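Hypothetical protein STY4665 (Salmonella typhi, PDB 2IPQ) is of unknown function but carries, as the C-terminal part crystallised here, a TraI-type domain whose family suggests a role in conjugal DNA transfer. Local coordinates at residues A[10-15]-A[47-51]; A[38-44]-A[109-115]; A[15-20]-A[115-119]. All blocks are in the same frame, centred on the assembly; numbering follows the deposited sequence.

Interaction 1 (A[10-15]-A[47-51])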
# COMPACT_ATOMS: atom_id res chain seq x y z
N LEU A 10 0.97 -4.09 14.72
CA LEU A 10 2.28 -4.48 14.22
C LEU A 10 2.37 -4.18 12.74
O LEU A 10 3.34 -3.57 12.28
CB LEU A 10 2.47 -5.98 14.41
CG LEU A 10 3.82 -6.48 14.90
CD1 LEU A 10 3.90 -7.98 14.69
CD2 LEU A 10 4.99 -5.77 14.21
N PHE A 11 1.37 -4.61 11.98
CA PHE A 11 1.44 -4.43 10.55
C PHE A 11 1.42 -2.94 10.20
O PHE A 11 2.16 -2.48 9.32
CB PHE A 11 0.30 -5.13 9.82
CG PHE A 11 0.12 -4.63 8.42
CD1 PHE A 11 -0.72 -3.56 8.16
CD2 PHE A 11 0.81 -5.19 7.38
CE1 PHE A 11 -0.87 -3.09 6.84
CE2 PHE A 11 0.67 -4.72 6.07
CZ PHE A 11 -0.18 -3.66 5.81
N TRP A 12 0.57 -2.18 10.87
CA TRP A 12 0.40 -0.77 10.53
C TRP A 12 1.64 0.03 10.99
O TRP A 12 2.13 0.94 10.29
CB TRP A 12 -0.87 -0.24 11.21
CG TRP A 12 -0.99 1.24 11.17
CD1 TRP A 12 -0.89 2.09 12.22
CD2 TRP A 12 -1.24 2.05 10.01
NE1 TRP A 12 -1.07 3.38 11.79
CE2 TRP A 12 -1.28 3.38 10.44
CE3 TRP A 12 -1.43 1.76 8.65
CZ2 TRP A 12 -1.50 4.44 9.56
CZ3 TRP A 12 -1.65 2.81 7.77
CH2 TRP A 12 -1.68 4.14 8.23
N SER A 13 2.14 -0.31 12.18
CA SER A 13 3.39 0.24 12.68
C SER A 13 4.56 -0.03 11.73
O SER A 13 5.39 0.85 11.47
CB SER A 13 3.68 -0.35 14.06
OG SER A 13 4.98 0.01 14.47
N TRP A 14 4.65 -1.25 11.20
CA TRP A 14 5.69 -1.62 10.23
C TRP A 14 5.57 -0.83 8.92
O TRP A 14 6.56 -0.34 8.38
CB TRP A 14 5.64 -3.14 9.97
CG TRP A 14 6.40 -3.60 8.72
CD1 TRP A 14 7.72 -3.99 8.65
CD2 TRP A 14 5.87 -3.72 7.40
NE1 TRP A 14 8.04 -4.34 7.35
CE2 TRP A 14 6.92 -4.19 6.57
CE3 TRP A 14 4.61 -3.49 6.83
CZ2 TRP A 14 6.74 -4.42 5.19
CZ3 TRP A 14 4.43 -3.72 5.47
CH2 TRP A 14 5.50 -4.18 4.67
N LEU A 15 4.35 -0.74 8.39
CA LEU A 15 4.10 -0.07 7.10
C LEU A 15 4.37 1.43 7.25
O LEU A 15 5.06 2.06 6.43
CB LEU A 15 2.62 -0.23 6.71
CG LEU A 15 2.10 0.08 5.29
CD1 LEU A 15 1.33 1.36 5.25
CD2 LEU A 15 3.15 0.01 4.17
N VAL A 47 1.70 -6.45 -0.36
CA VAL A 47 2.18 -5.71 0.81
C VAL A 47 2.15 -6.57 2.09
O VAL A 47 2.94 -6.39 3.00
CB VAL A 47 1.36 -4.44 1.07
CG1 VAL A 47 -0.06 -4.82 1.45
CG2 VAL A 47 1.98 -3.66 2.24
N PHE A 48 1.23 -7.53 2.15
CA PHE A 48 1.14 -8.42 3.29
C PHE A 48 2.21 -9.50 3.23
O PHE A 48 2.79 -9.87 4.24
CB PHE A 48 -0.25 -9.04 3.35
CG PHE A 48 -1.34 -8.03 3.63
CD1 PHE A 48 -1.31 -7.26 4.79
CD2 PHE A 48 -2.38 -7.87 2.74
CE1 PHE A 48 -2.31 -6.33 5.05
CE2 PHE A 48 -3.38 -6.95 2.98
CZ PHE A 48 -3.36 -6.17 4.14
N PHE A 49 2.48 -10.01 2.03
CA PHE A 49 3.58 -10.95 1.85
C PHE A 49 4.92 -10.32 2.22
O PHE A 49 5.79 -10.98 2.78
CB PHE A 49 3.62 -11.42 0.39
CG PHE A 49 2.57 -12.42 0.05
CD1 PHE A 49 2.09 -13.29 1.01
CD2 PHE A 49 2.08 -12.51 -1.24
CE1 PHE A 49 1.12 -14.23 0.70
CE2 PHE A 49 1.10 -13.46 -1.57
CZ PHE A 49 0.62 -14.31 -0.59
N LEU A 50 5.08 -9.04 1.90
CA LEU A 50 6.29 -8.31 2.25
C LEU A 50 6.44 -8.13 3.77
O LEU A 50 7.53 -8.28 4.29
CB LEU A 50 6.33 -6.97 1.52
CG LEU A 50 7.58 -6.11 1.72
CD1 LEU A 50 8.93 -6.81 1.31
CD2 LEU A 50 7.43 -4.72 1.04
N PHE A 51 5.36 -7.79 4.47
CA PHE A 51 5.29 -7.80 5.94
C PHE A 51 5.73 -9.15 6.48
O PHE A 51 6.65 -9.24 7.28
CB PHE A 51 3.85 -7.53 6.44
CG PHE A 51 3.66 -7.71 7.94
CD1 PHE A 51 4.09 -6.74 8.84
CD2 PHE A 51 3.07 -8.87 8.44
CE1 PHE A 51 3.91 -6.91 10.21
CE2 PHE A 51 2.90 -9.06 9.83
CZ PHE A 51 3.32 -8.07 10.71

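Interaction 2 (A[38-44]-A[109-115])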
# COMPACT_ATOMS: atom_id res chain seq x y z
N GLY A 38 -2.59 12.10 -3.78
CA GLY A 38 -3.08 12.35 -2.44
C GLY A 38 -3.15 11.09 -1.61
O GLY A 38 -3.52 11.13 -0.45
N PHE A 39 -2.79 9.96 -2.22
CA PHE A 39 -3.00 8.66 -1.60
C PHE A 39 -1.76 7.78 -1.70
O PHE A 39 -0.92 7.95 -2.61
CB PHE A 39 -4.19 7.95 -2.26
CG PHE A 39 -5.51 8.56 -1.89
CD1 PHE A 39 -6.08 8.32 -0.65
CD2 PHE A 39 -6.18 9.39 -2.77
CE1 PHE A 39 -7.30 8.89 -0.29
CE2 PHE A 39 -7.39 9.97 -2.43
CZ PHE A 39 -7.95 9.72 -1.19
N VAL A 40 -1.66 6.85 -0.76
CA VAL A 40 -0.70 5.77 -0.89
C VAL A 40 -1.44 4.52 -1.33
O VAL A 40 -2.33 4.08 -0.66
CB VAL A 40 0.03 5.53 0.43
CG1 VAL A 40 1.04 4.33 0.29
CG2 VAL A 40 0.76 6.83 0.88
N PHE A 41 -1.07 3.96 -2.47
CA PHE A 41 -1.65 2.70 -2.91
C PHE A 41 -0.80 1.54 -2.41
O PHE A 41 0.39 1.48 -2.67
CB PHE A 41 -1.74 2.67 -4.44
CG PHE A 41 -2.19 1.35 -5.00
CD1 PHE A 41 -3.54 1.05 -5.11
CD2 PHE A 41 -1.26 0.41 -5.45
CE1 PHE A 41 -3.97 -0.17 -5.64
CE2 PHE A 41 -1.68 -0.82 -5.98
CZ PHE A 41 -3.03 -1.11 -6.08
N ILE A 42 -1.42 0.60 -1.71
CA ILE A 42 -0.68 -0.59 -1.32
C ILE A 42 -1.32 -1.82 -1.95
O ILE A 42 -2.53 -2.14 -1.77
CB ILE A 42 -0.55 -0.71 0.23
CG1 ILE A 42 -1.90 -1.04 0.83
CG2 ILE A 42 -0.01 0.63 0.86
CD1 ILE A 42 -1.93 -1.05 2.38
N SER A 43 -0.53 -2.55 -2.70
CA SER A 43 -1.12 -3.61 -3.45
C SER A 43 -1.25 -4.86 -2.59
O SER A 43 -0.43 -5.10 -1.72
CB SER A 43 -0.38 -3.86 -4.76
OG SER A 43 0.76 -4.60 -4.49
N VAL A 44 -2.30 -5.62 -2.83
CA VAL A 44 -2.56 -6.87 -2.11
C VAL A 44 -2.68 -8.02 -3.11
O VAL A 44 -3.26 -7.86 -4.18
CB VAL A 44 -3.83 -6.85 -1.19
CG1 VAL A 44 -4.10 -5.47 -0.59
CG2 VAL A 44 -5.00 -7.32 -1.90
N THR A 109 -4.63 -4.80 -7.61
CA THR A 109 -5.67 -4.22 -6.75
C THR A 109 -5.10 -4.03 -5.35
O THR A 109 -4.12 -4.68 -4.97
CB THR A 109 -7.03 -5.02 -6.76
OG1 THR A 109 -7.32 -5.56 -5.48
CG2 THR A 109 -7.05 -6.12 -7.78
N GLY A 110 -5.69 -3.12 -4.58
CA GLY A 110 -5.25 -2.89 -3.23
C GLY A 110 -5.92 -1.68 -2.63
O GLY A 110 -6.89 -1.18 -3.15
N TYR A 111 -5.35 -1.20 -1.55
CA TYR A 111 -5.96 -0.20 -0.70
C TYR A 111 -5.43 1.15 -1.10
O TYR A 111 -4.29 1.26 -1.55
CB TYR A 111 -5.58 -0.48 0.75
CG TYR A 111 -6.20 -1.75 1.31
CD1 TYR A 111 -5.43 -2.91 1.52
CD2 TYR A 111 -7.55 -1.78 1.64
CE1 TYR A 111 -6.02 -4.09 2.07
CE2 TYR A 111 -8.14 -2.94 2.18
CZ TYR A 111 -7.38 -4.09 2.38
OH TYR A 111 -7.99 -5.21 2.91
N LEU A 112 -6.24 2.18 -0.91
CA LEU A 112 -5.75 3.55 -0.87
C LEU A 112 -5.71 4.09 0.55
O LEU A 112 -6.67 3.97 1.29
CB LEU A 112 -6.65 4.46 -1.72
CG LEU A 112 -6.57 4.25 -3.24
CD1 LEU A 112 -7.45 5.27 -3.87
CD2 LEU A 112 -5.18 4.44 -3.70
N ILE A 113 -4.61 4.71 0.93
CA ILE A 113 -4.52 5.30 2.26
C ILE A 113 -4.11 6.76 2.14
O ILE A 113 -3.11 7.06 1.49
CB ILE A 113 -3.44 4.55 3.06
CG1 ILE A 113 -3.84 3.09 3.23
CG2 ILE A 113 -3.13 5.27 4.39
CD1 ILE A 113 -2.67 2.17 3.43
N LYS A 114 -4.87 7.64 2.77
CA LYS A 114 -4.60 9.07 2.75
C LYS A 114 -3.17 9.32 3.14
O LYS A 114 -2.72 8.77 4.15
CB LYS A 114 -5.48 9.80 3.75
CG LYS A 114 -6.85 10.11 3.29
CD LYS A 114 -7.60 10.99 4.32
CE LYS A 114 -6.91 12.34 4.49
NZ LYS A 114 -7.77 13.35 5.17
N MSE A 115 -2.46 10.15 2.37
CA MSE A 115 -1.04 10.44 2.59
C MSE A 115 -0.72 10.82 4.03
O MSE A 115 0.30 10.40 4.57
CB MSE A 115 -0.58 11.61 1.72
CG MSE A 115 -0.87 11.45 0.26
SE MSE A 115 0.72 11.29 -0.81
CE MSE A 115 0.71 13.04 -1.67
O HOH W 1 -2.76 -6.77 -6.51

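Interaction 3 (A[15-20]-A[115-119])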
# COMPACT_ATOMS: atom_id res chain seq x y z
N LEU A 15 4.35 -0.74 8.39
CA LEU A 15 4.10 -0.07 7.10
C LEU A 15 4.37 1.43 7.25
O LEU A 15 5.06 2.06 6.43
CB LEU A 15 2.62 -0.23 6.71
CG LEU A 15 2.10 0.08 5.29
CD1 LEU A 15 1.33 1.36 5.25
CD2 LEU A 15 3.15 0.01 4.17
N ARG A 16 3.80 2.00 8.28
CA ARG A 16 3.83 3.44 8.46
C ARG A 16 5.25 3.94 8.79
O ARG A 16 5.76 4.88 8.15
CB ARG A 16 2.85 3.84 9.55
CG ARG A 16 2.52 5.28 9.59
CD ARG A 16 2.97 5.85 10.90
NE ARG A 16 2.13 5.47 12.04
CZ ARG A 16 2.60 4.87 13.15
NH1 ARG A 16 1.78 4.55 14.16
NH2 ARG A 16 3.89 4.59 13.24
N ASP A 17 5.90 3.31 9.76
CA ASP A 17 7.25 3.70 10.12
C ASP A 17 8.26 3.29 9.05
O ASP A 17 9.30 3.89 8.91
CB ASP A 17 7.62 3.16 11.51
CG ASP A 17 6.73 3.74 12.64
OD1 ASP A 17 5.91 4.65 12.37
OD2 ASP A 17 6.84 3.31 13.81
N GLY A 18 7.93 2.26 8.27
CA GLY A 18 8.80 1.87 7.17
C GLY A 18 8.78 2.84 6.00
O GLY A 18 9.82 3.09 5.39
N LEU A 19 7.61 3.38 5.68
CA LEU A 19 7.48 4.38 4.62
C LEU A 19 8.06 5.70 5.06
O LEU A 19 8.74 6.36 4.28
CB LEU A 19 6.01 4.57 4.25
CG LEU A 19 5.43 3.39 3.48
CD1 LEU A 19 3.95 3.59 3.20
CD2 LEU A 19 6.24 3.25 2.19
N ARG A 20 7.78 6.09 6.30
CA ARG A 20 8.41 7.26 6.95
C ARG A 20 9.94 7.27 7.04
O ARG A 20 10.56 8.34 7.01
CB ARG A 20 7.86 7.45 8.36
CG ARG A 20 6.49 8.01 8.39
CD ARG A 20 6.22 8.71 9.70
NE ARG A 20 4.83 8.49 10.09
CZ ARG A 20 4.17 9.25 10.96
NH1 ARG A 20 4.80 10.28 11.51
NH2 ARG A 20 2.90 8.99 11.27
N MSE A 115 -2.46 10.15 2.37
CA MSE A 115 -1.04 10.44 2.59
C MSE A 115 -0.72 10.82 4.03
O MSE A 115 0.30 10.40 4.57
CB MSE A 115 -0.58 11.61 1.72
CG MSE A 115 -0.87 11.45 0.26
SE MSE A 115 0.72 11.29 -0.81
CE MSE A 115 0.71 13.04 -1.67
N SER A 116 -1.58 11.62 4.64
CA SER A 116 -1.33 12.17 5.96
C SER A 116 -1.55 11.15 7.09
O SER A 116 -1.28 11.46 8.25
CB SER A 116 -2.22 13.38 6.18
OG SER A 116 -3.59 12.99 6.16
N GLU A 117 -2.03 9.95 6.78
CA GLU A 117 -2.04 8.89 7.78
C GLU A 117 -0.64 8.27 7.89
O GLU A 117 -0.30 7.66 8.90
CB GLU A 117 -3.11 7.82 7.49
CG GLU A 117 -4.57 8.33 7.38
CD GLU A 117 -5.42 8.17 8.67
OE1 GLU A 117 -4.86 8.10 9.80
OE2 GLU A 117 -6.66 8.11 8.54
N ILE A 118 0.17 8.42 6.84
CA ILE A 118 1.54 7.91 6.81
C ILE A 118 2.54 9.04 6.99
O ILE A 118 3.34 9.03 7.92
CB ILE A 118 1.92 7.26 5.45
CG1 ILE A 118 0.86 6.27 4.96
CG2 ILE A 118 3.36 6.71 5.51
CD1 ILE A 118 0.74 5.03 5.75
N TYR A 119 2.50 9.99 6.07
CA TYR A 119 3.47 11.07 6.01
C TYR A 119 2.87 12.32 6.63
O TYR A 119 3.13 12.64 7.78
CB TYR A 119 3.82 11.38 4.55
CG TYR A 119 4.37 10.21 3.75
CD1 TYR A 119 3.58 9.54 2.83
CD2 TYR A 119 5.69 9.78 3.91
CE1 TYR A 119 4.08 8.47 2.07
CE2 TYR A 119 6.20 8.71 3.17
CZ TYR A 119 5.38 8.06 2.25
OH TYR A 119 5.86 7.01 1.51
O HOH W 2 8.43 6.65 1.77

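Interaction 1 (A[10-15]-A[47-51])
Helices that cross nearly at right angles with their axes well apart need large side chains to fill the space between them, and here aromatic rings do so. The segment axes of 10-15 and 47-51 pass 11.1 Å apart at 94°, with no hydrogen bond between them. Phe51 is the main bump. Its ring enters the hollow between Phe11 and Trp14, which lie almost one turn apart on the first helix, and it is gripped in two ways: its edge points at the face of the five-membered ring of Trp14 (centroids 5.5 Å apart, planes at 79°), while its own face receives the edge of Phe11 in an offset edge-to-face pair (5.6 Å, 66°). Phe11 CB lies over that face as well, a CH-pi contact. Together with Phe48 these rings form an aromatic cluster in a domain whose sequence family is grouped with the helix-turn-helix proteins and whose order of helices and strands is consistent with a winged-helix fold. The indole's six-membered ring covers Phe51 CA, while Trp14 CZ2 reaches Leu50 CG at 4.0 Å. Deeper in the crossing, Val47 CG2 fits beside Phe11 CZ at 4.2 Å and Leu15 CD2 at 4.3 Å. Phe48 meets Phe11 obliquely, its CE1 over one face of the Phe11 ring and Phe11 CE2 3.5 Å from Phe48 CD1; Phe11 also forms an edge-to-face pair with Phe76 of helix 68-77.

Interaction 2 (A[38-44]-A[109-115])
Strands 39-43 and 105-114 are neighbours in the antiparallel sheet of the domain, strand 39-43 lying between 33-36 and 105-114, and their ladder illustrates how one strand pairing can shape two faces of a sheet. At Thr109 the carbonyl O accepts from Val44 N (3.0 Å), and a water donates to Val44 O while accepting from Thr109 N. Gly110, opposite Ser43 in a non-hydrogen-bonded pair, lets the CA atoms close to 4.2 Å; a CB there would clash with Ile42 O. Tyr111 forms the hydrogen-bonded pair with Ile42: Ile42 N to Tyr111 O is 2.9 Å and Tyr111 N to Ile42 O is 3.0 Å. Its hydroxyl is bound by Glu77 and Gln73. Leu112 then turns to the other face with Phe41, its CD2 3.9 Å from Phe41 CB. Ile113 returns to the Tyr111 face and pairs with Val40, while Ile113 CD1 touches Ile42 CD1 at 3.5 Å. At Lys114, CG lies 3.8 Å from Phe39 CE1, as the aliphatic part of the lysine borders the ring. The ladder ends with this Phe39-Lys114 pair; just beyond it, N of selenomethionine Met115 donates to Gly38 O at 3.2 Å, an oxygen whose place is less sure.

Interaction 3 (A[15-20]-A[115-119])
This is a largely apolar contact between the C-terminal end of helix 4-20 and the short, weakly bonded helical turn that follows strand 105-114. Ile118 is its centre: its CD1 meets Leu15 CD1 at 3.8 Å and its CG2 meets Leu19 CB at 3.6 Å, so the isoleucine sits against two leucines one turn apart, while the aliphatic Arg16 CG lies 4.0 Å from Ile118 CA. The polar atoms add little direct bonding. Arg20 NE approaches Ile118 O to 2.7 Å, yet the carbonyl lies over the face of the guanidinium, at an angle too poor for a hydrogen bond. Water supplies the link instead, donating to Leu19 O (2.5 Å) and hydrogen-bonding to Tyr119 OH (2.6 Å), beside the apolar touch of Leu19 CB on Tyr119 CZ at 4.1 Å. Around it, Ile118 also rests on Trp12 of the same long helix and on Val40 of strand 39-43, while Tyr119 covers Leu35 of strand 33-36.

Interaction 1 (helix on helix), interaction 2 (strand on strand) and interaction 3 (helix on helical turn) touch one another pairwise in one hydrophobic interior, and no ligand or active site is known to organise them. Helix 4-20 serves both interaction 1 and interaction 3, whose centres are 11 Å apart and which share Leu15; Trp12, on the helix of interaction 1, reaches across to interaction 3, its CZ2 3.5 Å from Glu117 O and its CH2 3.6 Å from Ile118 CD1. Interaction 2 meets both: Phe48 CZ lies 4.0 Å from Tyr111 CE1, and Val40 CG2 lies 3.9 Å from Tyr119 CE1. Strand 39-43 leads into helix 46-54, and strand 105-114 into helix 115-118 through Met115, shared by interactions 2 and 3.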